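Local coordinates for protein dihydroneopterin triphosphate diphosphatase (Escherichia coli, PDB 2O1C) that probably hydrolyses dihydroneopterin triphosphate to the monophosphate and pyrophosphate for folate biosynthesis, and can also cleave nucleoside triphosphates, preferring dATP, at residues 7-12 with 93-98; 26-31 with 118-123; 37-42 with 55-60. One frame throughout, in Å; residues are numbered along the deposited sequence.

Contact 1. Residues 7-12 with 93-98; sequences KRPVSI and PGVTRN. With PPV (pyrophosphate), chain G; SO4 (sulfate ion), chain F; SO4 (sulfate ion), chain E.
Two neighbouring strands of the mixed Nudix sheet, 10-18 and 97-107, begin side by side where P9 meets V95 and N98, at the edge of the pocket that holds pyrophosphate. The nearest backbone pair is P9 and N98, with CA atoms 4.4 Å apart. The apolar part of the contact is small: P9 CB lies 3.6 Å from V95 CG1, and the two side chains cross at about a right angle. That branch of V95 reaches the proline ring because CG1 stands anti to the backbone N (chi1 176°). P9 CB also approaches R97 O, at 3.3 Å. One residue further on, N98 turns its amide group in between P9 and S11. The hydroxyl of S11 finds its strongest partner in T99 O, on the strand that N98 leads into.

K7, a substrate-binding residue by similarity, lies beyond this seam and works on the ligand side. Its chain is extended past CG and runs alongside the first phosphate, with CG 3.2 Å from pyrophosphate O11, until NZ makes a very short hydrogen bond of 2.5 Å to O22. A weak bond from the same NZ goes to a sulfate that R90 also holds, and R29 brings a second positive group to O22. With K7 replaced by an alanine, O22 would probably keep only the R29 guanidinium of these two cationic partners, and a gap would open beside the first phosphate.

R97 carries its guanidinium away from the P9 side to a second sulfate, probably from the crystallisation liquor, and forms salt bridges with E80 and E82. Bent at chi2 and chi3, it presents its edge to that anion, and R97 NH2 reaches sulfate O3 at 2.6 Å in a nearly straight bond (170° at the hydrogen).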
loop_
_atom_site.group_PDB
_atom_site.type_symbol
_atom_site.label_atom_id
_atom_site.label_comp_id
_atom_site.label_asym_id
_atom_site.label_seq_id
_atom_site.Cartn_x
_atom_site.Cartn_y
_atom_site.Cartn_z
ATOM N N LYS A 7 -1.151 14.660 -5.796
ATOM C CA LYS A 7 -1.518 13.621 -4.846
ATOM C C LYS A 7 -2.020 14.304 -3.586
ATOM O O LYS A 7 -1.579 15.396 -3.231
ATOM C CB LYS A 7 -0.318 12.741 -4.505
ATOM C CG LYS A 7 0.223 11.920 -5.660
ATOM C CD LYS A 7 1.376 11.027 -5.206
ATOM C CE LYS A 7 1.910 10.221 -6.388
ATOM N NZ LYS A 7 2.927 9.230 -5.961
ATOM N N ARG A 8 -2.954 13.654 -2.910
ATOM C CA ARG A 8 -3.493 14.183 -1.666
ATOM C C ARG A 8 -2.678 13.610 -0.508
ATOM O O ARG A 8 -2.346 12.416 -0.513
ATOM C CB ARG A 8 -4.982 13.852 -1.547
ATOM C CG ARG A 8 -5.757 14.215 -2.815
ATOM C CD ARG A 8 -7.118 14.827 -2.534
ATOM N NE ARG A 8 -7.130 16.270 -2.789
ATOM C CZ ARG A 8 -7.418 17.199 -1.883
ATOM N NH1 ARG A 8 -7.732 16.856 -0.645
ATOM N NH2 ARG A 8 -7.400 18.481 -2.220
ATOM N N PRO A 9 -2.320 14.462 0.474
ATOM C CA PRO A 9 -1.550 14.034 1.644
ATOM C C PRO A 9 -2.386 13.317 2.729
ATOM O O PRO A 9 -2.058 13.372 3.916
ATOM C CB PRO A 9 -0.970 15.345 2.172
ATOM C CG PRO A 9 -2.015 16.354 1.834
ATOM C CD PRO A 9 -2.620 15.910 0.523
ATOM N N VAL A 10 -3.462 12.677 2.295
ATOM C CA VAL A 10 -4.260 11.774 3.108
ATOM C C VAL A 10 -4.314 10.491 2.282
ATOM O O VAL A 10 -4.772 10.513 1.143
ATOM C CB VAL A 10 -5.677 12.334 3.330
ATOM C CG1 VAL A 10 -6.566 11.293 4.002
ATOM C CG2 VAL A 10 -5.635 13.619 4.156
ATOM N N SER A 11 -3.836 9.386 2.847
ATOM C CA SER A 11 -3.584 8.176 2.056
ATOM C C SER A 11 -4.007 6.917 2.793
ATOM O O SER A 11 -4.357 6.983 3.974
ATOM C CB SER A 11 -2.088 8.109 1.720
ATOM O OG SER A 11 -1.324 7.898 2.895
ATOM N N ILE A 12 -3.970 5.784 2.084
ATOM C CA ILE A 12 -4.177 4.458 2.670
ATOM C C ILE A 12 -2.979 3.552 2.349
ATOM O O ILE A 12 -2.190 3.829 1.425
ATOM C CB ILE A 12 -5.540 3.808 2.230
ATOM C CG1 ILE A 12 -5.692 3.749 0.708
ATOM C CG2 ILE A 12 -6.730 4.598 2.800
ATOM C CD1 ILE A 12 -4.976 2.638 0.004
ATOM N N PRO A 93 2.236 22.620 -3.482
ATOM C CA PRO A 93 3.283 23.426 -2.851
ATOM C C PRO A 93 3.087 23.534 -1.332
ATOM O O PRO A 93 1.977 23.786 -0.864
ATOM C CB PRO A 93 3.112 24.793 -3.520
ATOM C CG PRO A 93 2.570 24.467 -4.872
ATOM C CD PRO A 93 1.638 23.307 -4.647
ATOM N N GLY A 94 4.157 23.314 -0.573
ATOM C CA GLY A 94 4.115 23.443 0.885
ATOM C C GLY A 94 3.818 22.140 1.610
ATOM O O GLY A 94 4.072 22.025 2.809
ATOM N N VAL A 95 3.268 21.165 0.888
ATOM C CA VAL A 95 2.893 19.883 1.490
ATOM C C VAL A 95 4.152 19.053 1.744
ATOM O O VAL A 95 4.931 18.823 0.825
ATOM C CB VAL A 95 1.873 19.110 0.607
ATOM C CG1 VAL A 95 1.550 17.722 1.200
ATOM C CG2 VAL A 95 0.580 19.926 0.446
ATOM N N THR A 96 4.326 18.604 2.990
ATOM C CA THR A 96 5.466 17.750 3.390
ATOM C C THR A 96 5.078 16.548 4.264
ATOM O O THR A 96 5.886 15.609 4.427
ATOM C CB THR A 96 6.567 18.581 4.132
ATOM O OG1 THR A 96 6.007 19.166 5.312
ATOM C CG2 THR A 96 7.138 19.685 3.246
ATOM N N ARG A 97 3.856 16.569 4.810
ATOM C CA ARG A 97 3.360 15.561 5.773
ATOM C C ARG A 97 2.258 14.731 5.115
ATOM O O ARG A 97 1.310 15.285 4.563
ATOM C CB ARG A 97 2.737 16.243 7.001
ATOM C CG ARG A 97 3.641 17.100 7.865
ATOM C CD ARG A 97 4.033 16.312 9.096
ATOM N NE ARG A 97 5.360 15.785 8.928
ATOM C CZ ARG A 97 5.914 14.764 9.579
ATOM N NH1 ARG A 97 5.291 14.028 10.501
ATOM N NH2 ARG A 97 7.142 14.479 9.267
ATOM N N ASN A 98 2.366 13.411 5.181
ATOM C CA ASN A 98 1.298 12.548 4.710
ATOM C C ASN A 98 0.683 11.791 5.884
ATOM O O ASN A 98 1.398 11.294 6.750
ATOM C CB ASN A 98 1.840 11.566 3.664
ATOM C CG ASN A 98 0.765 10.691 3.071
ATOM O OD1 ASN A 98 -0.116 11.162 2.370
ATOM N ND2 ASN A 98 0.854 9.389 3.331
HETATM O O11 PPV G . -1.150 9.107 -6.218
HETATM P P1 PPV G . -1.347 8.406 -4.898
HETATM O O21 PPV G . -1.114 9.261 -3.674
HETATM O O31 PPV G . -2.658 7.657 -4.912
HETATM O OPP PPV G . -0.175 7.263 -4.881
HETATM P P2 PPV G . 0.991 6.938 -3.784
HETATM O O12 PPV G . 0.513 7.401 -2.431
HETATM O O22 PPV G . 2.246 7.619 -4.239
HETATM O O32 PPV G . 1.127 5.443 -3.896
HETATM S S SO4 F . 9.114 11.433 10.336
HETATM O O1 SO4 F . 10.540 11.750 10.400
HETATM O O2 SO4 F . 8.773 10.344 11.322
HETATM O O3 SO4 F . 8.276 12.596 10.690
HETATM O O4 SO4 F . 8.857 11.063 8.919
HETATM S S SO4 E . 2.526 8.939 -10.505
HETATM O O1 SO4 E . 3.283 8.097 -11.427
HETATM O O2 SO4 E . 3.078 8.788 -9.161
HETATM O O3 SO4 E . 2.640 10.332 -10.922
HETATM O O4 SO4 E . 1.120 8.541 -10.519
#

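Contact 2. Residues 26-31 with 118-123; sequences MLQRRD and HLAYKW. With PPV (pyrophosphate), chain G; SO4 (sulfate ion), chain E.
Q28 joins the two segments twice through its backbone: L119 N donates to Q28 O at 2.7 Å, and Q28 N donates to A120 O at 3.0 Å with an angle of 176° at the hydrogen. Further along, M26 and K122 form an antiparallel hydrogen-bonded pair in which each N-H meets the other's carbonyl. L27 and Y121 make the non-hydrogen-bonded pair between these two sets of bonds.

Past the end of the pairing, R29 holds D31 side-on, NE to OD1 and NH2 to OD2, each at 2.8 Å. D31 OD2 lies close to the guanidinium plane, whereas OD1 sits 20° out of it. D31 thus fixes the rotation of the group whose NH2 and NH1 donate to pyrophosphate O22 and O32, the R29 NH2 to O22 bond being 2.9 Å long. The bend at chi3 (65°) turns the guanidinium so that its NE/NH2 edge meets the carboxylate and the adjoining NH1/NH2 edge the phosphate, NH2 serving both. NH1 also bonds to Q37 OE1, and F35 adds a cation-pi contact.

H118 packs against the strand from the other segment. L27 CB sits over one face of its imidazole, 3.6 Å from the ring centroid in a CH-pi contact, while R29 N and Q28 C lie at the ring edge. The ring stands nearly perpendicular to the R29 guanidinium, and its NE2 bonds to Q37 OE1, so H118 and R29 share that oxygen. Outward, L27 CD2 touches Y121 CB at 3.7 Å, Q28 OE1 lies against the CB atoms of L119 and A120 while its NE2 bonds to P33 O, and L119 rests on R29 O and R30.

The whole is an antiparallel edge pairing of the Nudix sheet, strand 23-28 against the outermost 121-125, running out into a substrate-binding arginine assigned by similarity.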
loop_
_atom_site.group_PDB
_atom_site.type_symbol
_atom_site.label_atom_id
_atom_site.label_comp_id
_atom_site.label_asym_id
_atom_site.label_seq_id
_atom_site.Cartn_x
_atom_site.Cartn_y
_atom_site.Cartn_z
ATOM N N MET A 26 5.110 -7.714 -2.110
ATOM C CA MET A 26 5.890 -6.480 -2.224
ATOM C C MET A 26 6.007 -6.043 -3.685
ATOM O O MET A 26 6.211 -6.865 -4.583
ATOM C CB MET A 26 7.252 -6.632 -1.540
ATOM C CG MET A 26 7.124 -6.916 -0.022
ATOM S SD MET A 26 6.210 -5.631 0.867
ATOM C CE MET A 26 7.486 -4.369 0.957
ATOM N N LEU A 27 5.830 -4.742 -3.909
ATOM C CA LEU A 27 5.689 -4.185 -5.244
ATOM C C LEU A 27 6.716 -3.078 -5.453
ATOM O O LEU A 27 6.850 -2.173 -4.610
ATOM C CB LEU A 27 4.273 -3.612 -5.423
ATOM C CG LEU A 27 3.088 -4.562 -5.220
ATOM C CD1 LEU A 27 1.842 -3.801 -4.812
ATOM C CD2 LEU A 27 2.834 -5.371 -6.483
ATOM N N GLN A 28 7.392 -3.138 -6.595
ATOM C CA GLN A 28 8.466 -2.217 -6.947
ATOM C C GLN A 28 7.922 -0.952 -7.621
ATOM O O GLN A 28 7.335 -0.998 -8.703
ATOM C CB GLN A 28 9.513 -2.913 -7.831
ATOM C CG GLN A 28 10.772 -2.065 -8.099
ATOM C CD GLN A 28 11.730 -2.679 -9.122
ATOM O OE1 GLN A 28 11.351 -3.500 -9.953
ATOM N NE2 GLN A 28 12.976 -2.251 -9.070
ATOM N N ARG A 29 8.121 0.186 -6.965
ATOM C CA ARG A 29 7.623 1.464 -7.496
ATOM C C ARG A 29 8.313 1.887 -8.791
ATOM O O ARG A 29 9.459 1.537 -9.036
ATOM C CB ARG A 29 7.722 2.578 -6.440
ATOM C CG ARG A 29 6.781 2.389 -5.266
ATOM C CD ARG A 29 6.826 3.547 -4.275
ATOM N NE ARG A 29 6.342 4.815 -4.836
ATOM C CZ ARG A 29 5.103 5.292 -4.686
ATOM N NH1 ARG A 29 4.178 4.613 -4.012
ATOM N NH2 ARG A 29 4.775 6.467 -5.217
ATOM N N ARG A 30 7.587 2.642 -9.610
ATOM C CA ARG A 30 8.095 3.095 -10.903
ATOM C C ARG A 30 8.738 4.484 -10.820
ATOM O O ARG A 30 9.478 4.850 -11.718
ATOM C CB ARG A 30 6.993 3.071 -11.958
ATOM C CG ARG A 30 5.969 4.185 -11.818
ATOM C CD ARG A 30 4.970 4.176 -12.962
ATOM N NE ARG A 30 3.792 4.966 -12.614
ATOM C CZ ARG A 30 2.566 4.739 -13.076
ATOM N NH1 ARG A 30 2.337 3.742 -13.923
ATOM N NH2 ARG A 30 1.563 5.515 -12.681
ATOM N N ASP A 31 8.447 5.228 -9.746
ATOM C CA ASP A 31 9.065 6.537 -9.494
ATOM C C ASP A 31 10.414 6.411 -8.779
ATOM O O ASP A 31 11.384 7.072 -9.150
ATOM C CB ASP A 31 8.110 7.518 -8.783
ATOM C CG ASP A 31 7.510 6.977 -7.483
ATOM O OD1 ASP A 31 7.829 5.850 -7.031
ATOM O OD2 ASP A 31 6.680 7.705 -6.900
ATOM N N HIS A 118 3.273 -0.658 -10.955
ATOM C CA HIS A 118 4.596 -0.972 -10.437
ATOM C C HIS A 118 5.454 -1.652 -11.506
ATOM O O HIS A 118 4.976 -1.955 -12.604
ATOM C CB HIS A 118 4.474 -1.840 -9.166
ATOM C CG HIS A 118 3.929 -1.100 -7.983
ATOM N ND1 HIS A 118 2.579 -0.901 -7.782
ATOM C CD2 HIS A 118 4.558 -0.473 -6.960
ATOM C CE1 HIS A 118 2.398 -0.213 -6.667
ATOM N NE2 HIS A 118 3.584 0.053 -6.146
ATOM N N LEU A 119 6.719 -1.891 -11.182
ATOM C CA LEU A 119 7.651 -2.480 -12.133
ATOM C C LEU A 119 7.743 -4.004 -12.028
ATOM O O LEU A 119 8.135 -4.699 -12.985
ATOM C CB LEU A 119 9.023 -1.861 -11.927
ATOM C CG LEU A 119 9.141 -0.351 -12.171
ATOM C CD1 LEU A 119 10.561 0.080 -11.870
ATOM C CD2 LEU A 119 8.760 0.049 -13.607
ATOM N N ALA A 120 7.374 -4.514 -10.861
ATOM C CA ALA A 120 7.633 -5.900 -10.496
ATOM C C ALA A 120 6.966 -6.206 -9.171
ATOM O O ALA A 120 6.569 -5.297 -8.443
ATOM C CB ALA A 120 9.127 -6.140 -10.372
ATOM N N TYR A 121 6.854 -7.497 -8.857
ATOM C CA TYR A 121 6.393 -7.933 -7.550
ATOM C C TYR A 121 7.168 -9.153 -7.053
ATOM O O TYR A 121 7.732 -9.929 -7.839
ATOM C CB TYR A 121 4.880 -8.220 -7.555
ATOM C CG TYR A 121 4.529 -9.546 -8.178
ATOM C CD1 TYR A 121 4.423 -9.681 -9.564
ATOM C CD2 TYR A 121 4.317 -10.677 -7.387
ATOM C CE1 TYR A 121 4.120 -10.912 -10.146
ATOM C CE2 TYR A 121 4.013 -11.905 -7.959
ATOM C CZ TYR A 121 3.911 -12.012 -9.334
ATOM O OH TYR A 121 3.609 -13.224 -9.906
ATOM N N LYS A 122 7.188 -9.297 -5.735
ATOM C CA LYS A 122 7.793 -10.442 -5.064
ATOM C C LYS A 122 6.905 -10.843 -3.898
ATOM O O LYS A 122 6.328 -9.986 -3.230
ATOM C CB LYS A 122 9.193 -10.081 -4.548
ATOM C CG LYS A 122 10.260 -10.033 -5.615
ATOM C CD LYS A 122 11.649 -9.897 -4.999
ATOM C CE LYS A 122 12.735 -10.014 -6.057
ATOM N NZ LYS A 122 12.932 -8.752 -6.824
ATOM N N TRP A 123 6.791 -12.152 -3.667
ATOM C CA TRP A 123 6.219 -12.681 -2.435
ATOM C C TRP A 123 7.383 -12.975 -1.488
ATOM O O TRP A 123 8.276 -13.762 -1.815
ATOM C CB TRP A 123 5.416 -13.954 -2.704
ATOM C CG TRP A 123 4.075 -13.729 -3.372
ATOM C CD1 TRP A 123 3.775 -13.923 -4.693
ATOM C CD2 TRP A 123 2.853 -13.288 -2.748
ATOM N NE1 TRP A 123 2.457 -13.630 -4.929
ATOM C CE2 TRP A 123 1.867 -13.231 -3.759
ATOM C CE3 TRP A 123 2.504 -12.928 -1.440
ATOM C CZ2 TRP A 123 0.552 -12.836 -3.502
ATOM C CZ3 TRP A 123 1.191 -12.542 -1.180
ATOM C CH2 TRP A 123 0.232 -12.499 -2.213
HETATM O O11 PPV G . -1.150 9.107 -6.218
HETATM P P1 PPV G . -1.347 8.406 -4.898
HETATM O O21 PPV G . -1.114 9.261 -3.674
HETATM O O31 PPV G . -2.658 7.657 -4.912
HETATM O OPP PPV G . -0.175 7.263 -4.881
HETATM P P2 PPV G . 0.991 6.938 -3.784
HETATM O O12 PPV G . 0.513 7.401 -2.431
HETATM O O22 PPV G . 2.246 7.619 -4.239
HETATM O O32 PPV G . 1.127 5.443 -3.896
HETATM S S SO4 E . 2.526 8.939 -10.505
HETATM O O1 SO4 E . 3.283 8.097 -11.427
HETATM O O2 SO4 E . 3.078 8.788 -9.161
HETATM O O3 SO4 E . 2.640 10.332 -10.922
HETATM O O4 SO4 E . 1.120 8.541 -10.519
#

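Contact 3. Residues 37-42 with 55-60; sequences QSVTGS and REVKEE. With PPV (pyrophosphate), chain G.
V39 and E60 slide past each other in opposite directions, so that the methyl CG1 of V39 lies alongside the carboxylate, 3.2 Å from E60 OE1. The same methyl meets E56 CB obliquely at 3.9 Å and approaches V57 CG2, which places one branch of V39 among three helix side chains. The first torsion of V39 (164°) sets CG1 opposite the backbone N, turning this branch toward the helix.

E56 bends at chi2 (-72°) and lays its carboxylate against the backbone of G41, E56 OE2 being 3.6 Å from G41 CA. A side chain at G41 would point at that oxygen and collide with it, so the close approach depends on the glycine. R55 NH1 makes salt bridges with E56 and E59, both through weak hydrogen bonds, while NH2 edges up to S42 O in another weak bond and finds its stronger partner in E47. E60 reaches the strand one helical turn on, where a water 2.7 Å from E60 OE1 accepts a hydrogen bond from T40 N and lies close to Q37 OE1.

The ligand side of the strand grips pyrophosphate: T40 OG1 donates to O32 at 2.7 Å, and S42 offers its N to O31 and its OG to O21. G41, S42 and helix residues 55-60 belong to the Nudix box, whose glutamates E56 and E60, with E117, probably bind magnesium, by similarity.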
loop_
_atom_site.group_PDB
_atom_site.type_symbol
_atom_site.label_atom_id
_atom_site.label_comp_id
_atom_site.label_asym_id
_atom_site.label_seq_id
_atom_site.Cartn_x
_atom_site.Cartn_y
_atom_site.Cartn_z
ATOM N N GLN A 37 7.084 -1.912 -1.735
ATOM C CA GLN A 37 6.011 -1.565 -0.809
ATOM C C GLN A 37 4.780 -2.437 -1.006
ATOM O O GLN A 37 4.597 -3.073 -2.050
ATOM C CB GLN A 37 5.592 -0.096 -1.041
ATOM C CG GLN A 37 5.191 0.174 -2.508
ATOM C CD GLN A 37 4.302 1.393 -2.696
ATOM O OE1 GLN A 37 3.794 1.635 -3.797
ATOM N NE2 GLN A 37 4.115 2.177 -1.629
ATOM N N SER A 38 3.920 -2.415 0.004
ATOM C CA SER A 38 2.531 -2.837 -0.122
ATOM C C SER A 38 1.771 -1.787 -0.950
ATOM O O SER A 38 2.353 -0.823 -1.451
ATOM C CB SER A 38 1.913 -2.988 1.278
ATOM O OG SER A 38 2.677 -3.873 2.109
ATOM N N VAL A 39 0.470 -1.978 -1.105
ATOM C CA VAL A 39 -0.356 -1.060 -1.892
ATOM C C VAL A 39 -0.583 0.254 -1.131
ATOM O O VAL A 39 -0.951 0.258 0.043
ATOM C CB VAL A 39 -1.691 -1.738 -2.269
ATOM C CG1 VAL A 39 -2.748 -0.734 -2.749
ATOM C CG2 VAL A 39 -1.448 -2.828 -3.307
ATOM N N THR A 40 -0.322 1.373 -1.796
ATOM C CA THR A 40 -0.636 2.684 -1.221
ATOM C C THR A 40 -1.380 3.575 -2.217
ATOM O O THR A 40 -1.326 3.361 -3.434
ATOM C CB THR A 40 0.634 3.453 -0.770
ATOM O OG1 THR A 40 1.511 3.662 -1.891
ATOM C CG2 THR A 40 1.372 2.735 0.332
ATOM N N GLY A 41 -2.062 4.591 -1.698
ATOM C CA GLY A 41 -2.626 5.615 -2.574
ATOM C C GLY A 41 -3.374 6.698 -1.821
ATOM O O GLY A 41 -3.654 6.553 -0.638
ATOM N N SER A 42 -3.692 7.777 -2.527
ATOM C CA SER A 42 -4.459 8.907 -1.970
ATOM C C SER A 42 -5.927 8.579 -1.760
ATOM O O SER A 42 -6.528 7.870 -2.571
ATOM C CB SER A 42 -4.375 10.110 -2.915
ATOM O OG SER A 42 -3.077 10.677 -2.899
ATOM N N ARG A 55 -10.358 0.535 -4.104
ATOM C CA ARG A 55 -10.051 1.056 -5.435
ATOM C C ARG A 55 -8.584 0.842 -5.788
ATOM O O ARG A 55 -8.278 0.338 -6.862
ATOM C CB ARG A 55 -10.415 2.547 -5.526
ATOM C CG ARG A 55 -10.095 3.204 -6.877
ATOM C CD ARG A 55 -10.457 4.695 -6.942
ATOM N NE ARG A 55 -9.890 5.457 -5.825
ATOM C CZ ARG A 55 -8.604 5.761 -5.669
ATOM N NH1 ARG A 55 -7.691 5.379 -6.564
ATOM N NH2 ARG A 55 -8.224 6.448 -4.599
ATOM N N GLU A 56 -7.685 1.220 -4.879
ATOM C CA GLU A 56 -6.243 1.083 -5.128
ATOM C C GLU A 56 -5.804 -0.367 -5.276
ATOM O O GLU A 56 -4.957 -0.666 -6.110
ATOM C CB GLU A 56 -5.411 1.769 -4.044
ATOM C CG GLU A 56 -5.420 3.297 -4.123
ATOM C CD GLU A 56 -4.624 3.847 -5.303
ATOM O OE1 GLU A 56 -3.997 3.070 -6.046
ATOM O OE2 GLU A 56 -4.621 5.070 -5.487
ATOM N N VAL A 57 -6.368 -1.257 -4.458
ATOM C CA VAL A 57 -6.061 -2.696 -4.563
ATOM C C VAL A 57 -6.454 -3.205 -5.963
ATOM O O VAL A 57 -5.683 -3.916 -6.622
ATOM C CB VAL A 57 -6.739 -3.507 -3.425
ATOM C CG1 VAL A 57 -6.593 -5.030 -3.635
ATOM C CG2 VAL A 57 -6.155 -3.109 -2.067
ATOM N N LYS A 58 -7.637 -2.798 -6.415
ATOM C CA LYS A 58 -8.133 -3.138 -7.750
ATOM C C LYS A 58 -7.288 -2.521 -8.869
ATOM O O LYS A 58 -6.933 -3.204 -9.845
ATOM C CB LYS A 58 -9.603 -2.724 -7.900
ATOM C CG LYS A 58 -10.261 -3.252 -9.176
ATOM C CD LYS A 58 -11.739 -2.889 -9.276
ATOM C CE LYS A 58 -12.376 -3.640 -10.444
ATOM N NZ LYS A 58 -13.840 -3.412 -10.545
ATOM N N GLU A 59 -6.971 -1.237 -8.725
ATOM C CA GLU A 59 -6.216 -0.497 -9.742
ATOM C C GLU A 59 -4.771 -0.976 -9.853
ATOM O O GLU A 59 -4.243 -1.139 -10.957
ATOM C CB GLU A 59 -6.256 1.009 -9.452
ATOM C CG GLU A 59 -7.568 1.704 -9.820
ATOM C CD GLU A 59 -7.555 3.199 -9.509
ATOM O OE1 GLU A 59 -6.557 3.702 -8.949
ATOM O OE2 GLU A 59 -8.546 3.875 -9.822
ATOM N N GLU A 60 -4.142 -1.224 -8.710
ATOM C CA GLU A 60 -2.721 -1.553 -8.683
ATOM C C GLU A 60 -2.380 -3.032 -8.875
ATOM O O GLU A 60 -1.365 -3.340 -9.482
ATOM C CB GLU A 60 -2.063 -1.047 -7.411
ATOM C CG GLU A 60 -2.091 0.470 -7.254
ATOM C CD GLU A 60 -1.106 0.966 -6.223
ATOM O OE1 GLU A 60 -0.900 0.286 -5.199
ATOM O OE2 GLU A 60 -0.523 2.042 -6.441
HETATM O O11 PPV G . -1.150 9.107 -6.218
HETATM P P1 PPV G . -1.347 8.406 -4.898
HETATM O O21 PPV G . -1.114 9.261 -3.674
HETATM O O31 PPV G . -2.658 7.657 -4.912
HETATM O OPP PPV G . -0.175 7.263 -4.881
HETATM P P2 PPV G . 0.991 6.938 -3.784
HETATM O O12 PPV G . 0.513 7.401 -2.431
HETATM O O22 PPV G . 2.246 7.619 -4.239
HETATM O O32 PPV G . 1.127 5.443 -3.896
HETATM O O HOH W 1 1.120 1.785 -4.311
#

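Overall arrangement
All three contacts belong to one Nudix domain and its mixed sheet, where strands 97-107, 10-18, 36-42, 23-28 and 121-125 follow in that order. Contact 3 lies about 5 Å from the chain centre, with contact 1 about 16 Å and contact 2 about 12 Å from it, centre to centre; contacts 1 and 2 are about 22 Å apart. Along the chain, contact 3 is nested inside the loops closed by the other two, whose segments alternate. Backbone bonds I12 N to G41 O and L27 N to Q37 O probably join the neighbours. Pyrophosphate touches every contact, so residues distant in sequence converge on one probable substrate and magnesium site.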